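Local coordinates for protein decapping nuclease RAI1 (Scheffersomyces stipitis, PDB 5BTO) that removes NAD caps from the 5' ends of RNAs as a metal-dependent decapping nuclease and binds and stimulates the exoribonuclease RAT1, at residues S65-F75 with Y293-V305. Numbering follows the deposited sequence.
Sequences SIDLQAGYAKF and YGFRDDSFFLRDV
The side chains of Gln69 and Phe300 cross at about a right angle. Gln69 CB sits 3.8 Å from both CB and CG of Phe300. CG comes next, near Phe300 CB and CD2. The amide carbon CD lies 3.7 Å from Phe300 CD2, with the amide plane turned 51° from the ring. At the tip, NE2 makes a weak hydrogen bond to Ser299 O and weak ones to two waters. OE1 has a weak bond to Arg177 of helix 169-188. A chi1 of 69° tucks CG in between the two backbone branches, and the extended chain beyond it carries the amide to Phe300 CD2 and Ser299 O. The guanidinium of Arg296 lies over one face of Phe300, NH1 3.9 Å above the ring plane and offset toward the rim.

Strands 290-296 and 302-309 form a hairpin in the small mixed sheet of this PD-(D/E)XK nuclease. A single beta bridge, Asp67 with Phe301, joins the loop to it. Leu302 N donates a hydrogen bond to Ile66 O at 2.9 Å, and Leu68 N donates one to Phe300 O at 2.8 Å. Asp67 OD1 accepts from Gln69 N, an Asx turn at the start of the type I turn from Asp67 to Ala70. One water links Ile66 N to Leu302 O; another links Asp67 OD2 to Ser299 O. Leu68 CD1 meets Leu302 CD1 at 4.2 Å and Arg296 CB at 4.1 Å. The Leu68 side chain is about 9 Å from that of Glu186, a metal ligand.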
# COMPACT_ATOMS: atom_id res chain seq x y z
N SER A 65 9.51 -23.12 -45.35
CA SER A 65 8.95 -21.77 -45.49
C SER A 65 9.93 -20.71 -45.01
O SER A 65 11.03 -20.57 -45.55
CB SER A 65 7.62 -21.66 -44.75
OG SER A 65 7.75 -22.02 -43.38
N ILE A 66 9.53 -19.94 -44.00
CA ILE A 66 10.39 -18.91 -43.43
C ILE A 66 11.03 -19.38 -42.13
O ILE A 66 10.34 -19.62 -41.14
CB ILE A 66 9.63 -17.60 -43.18
CG1 ILE A 66 9.09 -17.04 -44.50
CG2 ILE A 66 10.54 -16.59 -42.50
CD1 ILE A 66 8.22 -15.80 -44.33
N ASP A 67 12.35 -19.48 -42.14
CA ASP A 67 13.10 -20.05 -41.03
C ASP A 67 13.71 -18.92 -40.20
O ASP A 67 14.64 -18.24 -40.65
CB ASP A 67 14.20 -20.98 -41.57
CG ASP A 67 14.96 -21.70 -40.47
OD1 ASP A 67 14.86 -21.29 -39.30
OD2 ASP A 67 15.68 -22.67 -40.79
N LEU A 68 13.19 -18.71 -39.00
CA LEU A 68 13.60 -17.58 -38.18
C LEU A 68 14.92 -17.80 -37.43
O LEU A 68 15.40 -16.89 -36.76
CB LEU A 68 12.50 -17.17 -37.20
CG LEU A 68 11.22 -16.63 -37.83
CD1 LEU A 68 10.20 -16.34 -36.75
CD2 LEU A 68 11.50 -15.38 -38.65
N GLN A 69 15.50 -18.99 -37.53
CA GLN A 69 16.84 -19.18 -36.98
C GLN A 69 17.88 -19.15 -38.10
O GLN A 69 19.07 -19.32 -37.85
CB GLN A 69 16.95 -20.46 -36.16
CG GLN A 69 16.86 -21.74 -36.97
CD GLN A 69 17.31 -22.96 -36.18
OE1 GLN A 69 18.26 -22.88 -35.40
NE2 GLN A 69 16.64 -24.08 -36.38
N ALA A 70 17.43 -18.93 -39.33
CA ALA A 70 18.34 -18.90 -40.47
C ALA A 70 19.24 -17.66 -40.43
O ALA A 70 18.78 -16.56 -40.11
CB ALA A 70 17.57 -18.96 -41.78
N GLY A 71 20.51 -17.85 -40.77
CA GLY A 71 21.46 -16.76 -40.75
C GLY A 71 21.99 -16.47 -39.36
O GLY A 71 22.72 -15.51 -39.15
N TYR A 72 21.62 -17.32 -38.40
CA TYR A 72 22.00 -17.10 -37.01
C TYR A 72 23.51 -16.93 -36.84
O TYR A 72 23.97 -16.16 -36.00
CB TYR A 72 21.51 -18.25 -36.13
CG TYR A 72 22.08 -18.23 -34.73
CD1 TYR A 72 21.64 -17.29 -33.80
CD2 TYR A 72 23.04 -19.15 -34.34
CE1 TYR A 72 22.16 -17.27 -32.52
CE2 TYR A 72 23.56 -19.13 -33.05
CZ TYR A 72 23.12 -18.18 -32.15
OH TYR A 72 23.64 -18.16 -30.87
N ALA A 73 24.26 -17.66 -37.66
CA ALA A 73 25.72 -17.68 -37.58
C ALA A 73 26.35 -16.29 -37.70
O ALA A 73 27.45 -16.06 -37.19
CB ALA A 73 26.29 -18.61 -38.65
N LYS A 74 25.66 -15.38 -38.37
CA LYS A 74 26.23 -14.07 -38.66
C LYS A 74 25.62 -12.96 -37.82
O LYS A 74 25.88 -11.78 -38.05
CB LYS A 74 26.05 -13.72 -40.14
CG LYS A 74 26.43 -14.83 -41.11
CD LYS A 74 25.98 -14.46 -42.51
CE LYS A 74 24.56 -13.89 -42.49
NZ LYS A 74 24.13 -13.35 -43.80
N PHE A 75 24.79 -13.33 -36.84
CA PHE A 75 24.14 -12.34 -35.99
C PHE A 75 25.17 -11.36 -35.43
O PHE A 75 26.11 -11.77 -34.75
CB PHE A 75 23.37 -13.01 -34.85
CG PHE A 75 22.58 -12.06 -33.99
CD1 PHE A 75 21.93 -10.97 -34.55
CD2 PHE A 75 22.46 -12.27 -32.62
CE1 PHE A 75 21.19 -10.10 -33.76
CE2 PHE A 75 21.73 -11.40 -31.83
CZ PHE A 75 21.09 -10.32 -32.40
N TYR A 293 2.37 -10.14 -33.80
CA TYR A 293 3.10 -11.29 -33.28
C TYR A 293 3.32 -12.33 -34.36
O TYR A 293 2.39 -12.72 -35.06
CB TYR A 293 2.36 -11.94 -32.11
CG TYR A 293 2.87 -11.51 -30.76
CD1 TYR A 293 3.96 -12.14 -30.17
CD2 TYR A 293 2.28 -10.44 -30.10
CE1 TYR A 293 4.43 -11.73 -28.92
CE2 TYR A 293 2.75 -10.02 -28.87
CZ TYR A 293 3.82 -10.66 -28.29
OH TYR A 293 4.27 -10.24 -27.06
N GLY A 294 4.56 -12.78 -34.49
CA GLY A 294 4.87 -13.94 -35.32
C GLY A 294 5.00 -15.17 -34.44
O GLY A 294 5.67 -15.13 -33.40
N PHE A 295 4.33 -16.25 -34.83
CA PHE A 295 4.31 -17.48 -34.05
C PHE A 295 5.15 -18.54 -34.74
O PHE A 295 4.95 -18.84 -35.91
CB PHE A 295 2.86 -17.97 -33.90
CG PHE A 295 1.98 -17.05 -33.10
CD1 PHE A 295 1.32 -15.99 -33.71
CD2 PHE A 295 1.81 -17.23 -31.73
CE1 PHE A 295 0.51 -15.12 -32.97
CE2 PHE A 295 1.01 -16.38 -30.98
CZ PHE A 295 0.35 -15.33 -31.60
N ARG A 296 6.11 -19.11 -34.01
CA ARG A 296 7.06 -20.03 -34.63
C ARG A 296 7.10 -21.37 -33.92
O ARG A 296 6.78 -21.46 -32.74
CB ARG A 296 8.46 -19.40 -34.67
CG ARG A 296 8.93 -18.84 -33.33
CD ARG A 296 10.06 -19.69 -32.77
NE ARG A 296 10.25 -19.47 -31.34
CZ ARG A 296 10.46 -20.45 -30.46
NH1 ARG A 296 10.49 -21.71 -30.86
NH2 ARG A 296 10.63 -20.16 -29.17
N ASP A 297 7.49 -22.42 -34.64
CA ASP A 297 7.55 -23.75 -34.06
C ASP A 297 8.93 -24.08 -33.49
O ASP A 297 9.80 -23.21 -33.42
CB ASP A 297 7.05 -24.83 -35.04
CG ASP A 297 7.93 -24.98 -36.28
OD1 ASP A 297 9.10 -24.54 -36.27
OD2 ASP A 297 7.45 -25.57 -37.27
N ASP A 298 9.12 -25.32 -33.05
CA ASP A 298 10.40 -25.78 -32.50
C ASP A 298 11.57 -25.62 -33.46
O ASP A 298 12.70 -25.41 -33.03
CB ASP A 298 10.31 -27.26 -32.11
CG ASP A 298 9.74 -27.45 -30.73
OD1 ASP A 298 10.43 -27.11 -29.75
OD2 ASP A 298 8.60 -27.96 -30.63
N SER A 299 11.30 -25.76 -34.75
CA SER A 299 12.36 -25.62 -35.75
C SER A 299 12.50 -24.17 -36.17
O SER A 299 13.24 -23.85 -37.09
CB SER A 299 12.08 -26.51 -36.96
OG SER A 299 12.16 -27.88 -36.60
N PHE A 300 11.77 -23.30 -35.48
CA PHE A 300 11.82 -21.86 -35.72
C PHE A 300 11.18 -21.44 -37.04
O PHE A 300 11.42 -20.33 -37.52
CB PHE A 300 13.25 -21.33 -35.60
CG PHE A 300 13.77 -21.29 -34.18
CD1 PHE A 300 13.46 -20.23 -33.34
CD2 PHE A 300 14.58 -22.31 -33.70
CE1 PHE A 300 13.94 -20.18 -32.05
CE2 PHE A 300 15.06 -22.27 -32.40
CZ PHE A 300 14.74 -21.21 -31.57
N PHE A 301 10.37 -22.32 -37.63
CA PHE A 301 9.58 -21.94 -38.79
C PHE A 301 8.44 -21.02 -38.38
O PHE A 301 7.74 -21.28 -37.40
CB PHE A 301 9.02 -23.17 -39.52
CG PHE A 301 10.05 -23.95 -40.28
CD1 PHE A 301 10.62 -23.42 -41.43
CD2 PHE A 301 10.44 -25.20 -39.85
CE1 PHE A 301 11.57 -24.14 -42.13
CE2 PHE A 301 11.39 -25.92 -40.55
CZ PHE A 301 11.96 -25.39 -41.70
N LEU A 302 8.27 -19.93 -39.12
CA LEU A 302 7.16 -19.02 -38.90
C LEU A 302 5.88 -19.66 -39.41
O LEU A 302 5.75 -19.93 -40.61
CB LEU A 302 7.41 -17.71 -39.63
CG LEU A 302 6.33 -16.63 -39.51
CD1 LEU A 302 6.22 -16.16 -38.06
CD2 LEU A 302 6.69 -15.47 -40.41
N ARG A 303 4.93 -19.92 -38.51
CA ARG A 303 3.71 -20.63 -38.86
C ARG A 303 2.49 -19.72 -38.94
O ARG A 303 1.57 -19.97 -39.72
CB ARG A 303 3.45 -21.76 -37.86
CG ARG A 303 4.53 -22.81 -37.82
CD ARG A 303 4.53 -23.62 -39.12
NE ARG A 303 5.53 -24.68 -39.11
CZ ARG A 303 5.78 -25.48 -40.14
NH1 ARG A 303 5.10 -25.34 -41.27
NH2 ARG A 303 6.72 -26.42 -40.04
N ASP A 304 2.46 -18.68 -38.13
CA ASP A 304 1.32 -17.78 -38.13
C ASP A 304 1.74 -16.37 -37.75
O ASP A 304 2.74 -16.18 -37.06
CB ASP A 304 0.23 -18.28 -37.18
CG ASP A 304 -0.57 -19.43 -37.78
OD1 ASP A 304 -0.97 -19.33 -38.96
OD2 ASP A 304 -0.80 -20.43 -37.07
N VAL A 305 0.98 -15.40 -38.24
CA VAL A 305 1.19 -14.00 -37.89
C VAL A 305 -0.16 -13.42 -37.49
O VAL A 305 -1.16 -13.63 -38.20
CB VAL A 305 1.73 -13.21 -39.10
CG1 VAL A 305 1.77 -11.73 -38.79
CG2 VAL A 305 3.11 -13.73 -39.51
O HOH W 1 6.95 -19.17 -43.01
O HOH W 2 14.93 -24.82 -39.11
O HOH W 3 15.77 -26.18 -34.35